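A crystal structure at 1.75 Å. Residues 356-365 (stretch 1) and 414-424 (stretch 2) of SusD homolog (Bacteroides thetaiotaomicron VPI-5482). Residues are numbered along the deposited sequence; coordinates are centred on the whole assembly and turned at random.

Stretch 1, residues 356-365: ALKEAVVAGL
Stretch 2 414-424: QETMIQKYLAM

Two helices from distant parts of a chain can pack through van der Waals contact, without a single direct hydrogen bond between them; small residues let their backbones come especially close. In this SusD homolog, residues 356-365 and 414-423 form helices that run nearly parallel, at a signed crossing angle of 18°, with axes 9.4 Å apart at closest approach. Both have helical phi/psi near -64/-41 and i to i+4 hydrogen bonds, and they bury 273 Å² between them.

Along the second helix, Gln414 lies beyond reach. Glu415 (chi1 t, chi2 p) touches lightly, its CG 4.5 Å from Leu357 CD2, while its OE2 accepts a 2.9 Å hydrogen bond from Gln419 NE2, one turn on. Thr416 (chi1 m) is in register with Leu357, Thr416 CA lying 6.6 Å from Leu357 CA. Thr416 points sideways, and Leu357 CD1 lies 3.7 Å from Thr416 CA and 3.8 Å from Thr416 OG1; that hydroxyl is hydrogen-bonded to a residue adjoining the stretches. Leu357 (chi1 t, chi2 p) points toward the partner and has the largest covered area, 74 Å². Met417, a selenomethionine (m, m, m), points away, and Ile418 is out of reach.

Gln419 (m, m, chi3 -41°) points toward the first helix. Its aliphatic CB packs 4.0 Å from Leu357 CD1, and its OE1 lies 3.9 Å from CG2 of Val361 (chi1 t); Gln419 CA is 6.6 Å from Val361 CA. Lys420 (t, t, t, t) starts sideways, but its end leads away; Tyr421 and Leu422 make no contact.

At Ala423 the spacing tightens: its CA is 4.6 Å from Gly364 CA, and its CB 4.0 Å from the same glycine atom. A CB on Gly364 would fall 2.6 Å from Ala423 CB, a clash. Here a water bridges the backbones, donating to Gly364 O at 2.7 Å and Ala423 O at 2.6 Å. Selenomethionine Met424 (-93/7) then leaves helical geometry, pointing away.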

# COMPACT_ATOMS: atom_id res chain seq x y z
N ALA A 356 21.68 -3.12 0.05
CA ALA A 356 20.37 -2.61 0.42
C ALA A 356 19.30 -3.38 -0.35
O ALA A 356 18.28 -3.78 0.20
CB ALA A 356 20.26 -1.11 0.15
N LEU A 357 19.54 -3.55 -1.64
CA LEU A 357 18.59 -4.24 -2.49
C LEU A 357 18.44 -5.68 -2.04
O LEU A 357 17.36 -6.24 -2.05
CB LEU A 357 19.01 -4.20 -3.97
CG LEU A 357 18.01 -4.80 -4.97
CD1 LEU A 357 16.62 -4.09 -5.03
CD2 LEU A 357 18.66 -4.81 -6.39
N LYS A 358 19.54 -6.28 -1.61
CA LYS A 358 19.45 -7.69 -1.22
C LYS A 358 18.58 -7.81 0.02
O LYS A 358 17.77 -8.73 0.17
CB LYS A 358 20.82 -8.31 -0.96
CG LYS A 358 20.72 -9.78 -0.57
CD LYS A 358 22.08 -10.42 -0.42
CE LYS A 358 21.97 -11.93 -0.30
NZ LYS A 358 23.28 -12.66 -0.17
N GLU A 359 18.78 -6.88 0.92
CA GLU A 359 18.05 -6.88 2.18
C GLU A 359 16.56 -6.74 1.90
O GLU A 359 15.70 -7.42 2.51
CB GLU A 359 18.54 -5.74 3.07
CG GLU A 359 17.95 -5.68 4.45
CD GLU A 359 18.50 -6.73 5.40
OE1 GLU A 359 19.40 -7.48 4.98
OE2 GLU A 359 17.99 -6.83 6.54
N ALA A 360 16.25 -5.92 0.89
CA ALA A 360 14.88 -5.63 0.51
C ALA A 360 14.21 -6.82 -0.18
O ALA A 360 13.10 -7.21 0.14
CB ALA A 360 14.83 -4.38 -0.41
N VAL A 361 14.93 -7.43 -1.10
CA VAL A 361 14.44 -8.62 -1.83
C VAL A 361 14.22 -9.79 -0.88
O VAL A 361 13.18 -10.46 -0.94
CB VAL A 361 15.43 -9.08 -2.96
CG1 VAL A 361 15.02 -10.40 -3.57
CG2 VAL A 361 15.56 -7.99 -4.01
N VAL A 362 15.18 -10.04 -0.00
CA VAL A 362 15.06 -11.15 0.94
C VAL A 362 13.86 -10.88 1.86
O VAL A 362 13.00 -11.73 2.01
CB VAL A 362 16.38 -11.41 1.74
CG1 VAL A 362 16.18 -12.44 2.87
CG2 VAL A 362 17.51 -11.88 0.79
N ALA A 363 13.79 -9.70 2.46
CA ALA A 363 12.65 -9.39 3.35
C ALA A 363 11.33 -9.56 2.60
O ALA A 363 10.35 -10.04 3.14
CB ALA A 363 12.73 -7.95 3.92
N GLY A 364 11.28 -9.11 1.36
CA GLY A 364 10.03 -9.20 0.58
C GLY A 364 9.60 -10.64 0.36
O GLY A 364 8.43 -10.97 0.39
N LEU A 365 10.59 -11.47 0.10
CA LEU A 365 10.36 -12.90 -0.12
C LEU A 365 9.89 -13.57 1.16
O LEU A 365 9.05 -14.46 1.13
CB LEU A 365 11.62 -13.61 -0.66
CG LEU A 365 11.74 -13.55 -2.19
CD1 LEU A 365 13.18 -13.81 -2.72
CD2 LEU A 365 10.75 -14.54 -2.83
N GLN A 414 16.47 0.54 -12.37
CA GLN A 414 15.41 -0.20 -13.05
C GLN A 414 15.10 -1.46 -12.29
O GLN A 414 13.95 -1.76 -12.01
CB GLN A 414 15.82 -0.58 -14.47
CG GLN A 414 14.82 -1.47 -15.16
CD GLN A 414 15.20 -1.80 -16.58
OE1 GLN A 414 15.15 -0.94 -17.43
NE2 GLN A 414 15.55 -3.05 -16.85
N GLU A 415 16.16 -2.21 -12.01
CA GLU A 415 16.07 -3.50 -11.31
C GLU A 415 15.53 -3.34 -9.89
O GLU A 415 14.71 -4.13 -9.42
CB GLU A 415 17.41 -4.21 -11.30
CG GLU A 415 17.35 -5.56 -10.63
CD GLU A 415 16.39 -6.60 -11.29
OE1 GLU A 415 15.98 -6.47 -12.48
OE2 GLU A 415 16.06 -7.59 -10.61
N THR A 416 16.00 -2.31 -9.23
CA THR A 416 15.54 -1.97 -7.90
C THR A 416 14.03 -1.75 -7.87
O THR A 416 13.34 -2.27 -7.02
CB THR A 416 16.30 -0.74 -7.30
OG1 THR A 416 17.70 -1.08 -7.15
CG2 THR A 416 15.68 -0.27 -5.91
N MSE A 417 13.49 -1.05 -8.84
CA MSE A 417 12.09 -0.72 -8.77
C MSE A 417 11.22 -1.91 -9.21
O MSE A 417 10.09 -2.08 -8.71
CB MSE A 417 11.82 0.50 -9.61
CG MSE A 417 12.64 1.75 -9.20
SE MSE A 417 12.36 2.18 -7.34
CE MSE A 417 10.45 2.49 -7.46
N ILE A 418 11.77 -2.72 -10.12
CA ILE A 418 11.10 -3.99 -10.52
C ILE A 418 10.98 -4.89 -9.28
O ILE A 418 9.93 -5.48 -9.01
CB ILE A 418 11.82 -4.73 -11.67
CG1 ILE A 418 11.66 -3.94 -12.98
CG2 ILE A 418 11.21 -6.11 -11.84
CD1 ILE A 418 12.50 -4.44 -14.21
N GLN A 419 12.06 -4.97 -8.53
CA GLN A 419 12.08 -5.77 -7.32
C GLN A 419 11.15 -5.22 -6.25
O GLN A 419 10.50 -6.00 -5.53
CB GLN A 419 13.53 -5.98 -6.79
CG GLN A 419 14.40 -6.89 -7.69
CD GLN A 419 13.78 -8.29 -7.93
OE1 GLN A 419 13.23 -8.91 -7.01
NE2 GLN A 419 13.88 -8.78 -9.16
N LYS A 420 11.01 -3.90 -6.17
CA LYS A 420 10.13 -3.30 -5.18
C LYS A 420 8.74 -3.74 -5.55
O LYS A 420 7.96 -4.17 -4.72
CB LYS A 420 10.26 -1.76 -5.19
CG LYS A 420 9.49 -1.07 -4.10
CD LYS A 420 9.69 0.43 -4.08
CE LYS A 420 9.21 1.08 -2.79
NZ LYS A 420 9.00 2.60 -2.99
N TYR A 421 8.43 -3.58 -6.82
CA TYR A 421 7.14 -4.01 -7.41
C TYR A 421 6.80 -5.47 -7.11
O TYR A 421 5.73 -5.74 -6.55
CB TYR A 421 7.07 -3.69 -8.92
CG TYR A 421 5.82 -4.24 -9.58
CD1 TYR A 421 5.83 -5.52 -10.13
CD2 TYR A 421 4.67 -3.48 -9.70
CE1 TYR A 421 4.70 -6.07 -10.70
CE2 TYR A 421 3.53 -4.02 -10.28
CZ TYR A 421 3.54 -5.30 -10.80
OH TYR A 421 2.39 -5.85 -11.40
N LEU A 422 7.75 -6.40 -7.29
CA LEU A 422 7.50 -7.81 -7.04
C LEU A 422 7.35 -8.15 -5.56
O LEU A 422 6.55 -9.02 -5.18
CB LEU A 422 8.62 -8.69 -7.66
CG LEU A 422 8.63 -8.60 -9.20
CD1 LEU A 422 9.83 -9.42 -9.70
CD2 LEU A 422 7.33 -9.15 -9.81
N ALA A 423 8.11 -7.44 -4.71
CA ALA A 423 8.02 -7.63 -3.25
C ALA A 423 6.72 -7.21 -2.61
O ALA A 423 6.27 -7.74 -1.61
CB ALA A 423 9.15 -6.89 -2.55
N MSE A 424 6.12 -6.21 -3.23
CA MSE A 424 4.94 -5.50 -2.69
C MSE A 424 3.58 -6.07 -3.16
O MSE A 424 2.50 -5.62 -2.81
CB MSE A 424 5.16 -4.00 -2.82
CG MSE A 424 6.25 -3.54 -1.95
SE MSE A 424 6.66 -1.67 -1.90
CE MSE A 424 5.12 -0.95 -0.94
O HOH W 1 6.24 -9.43 0.30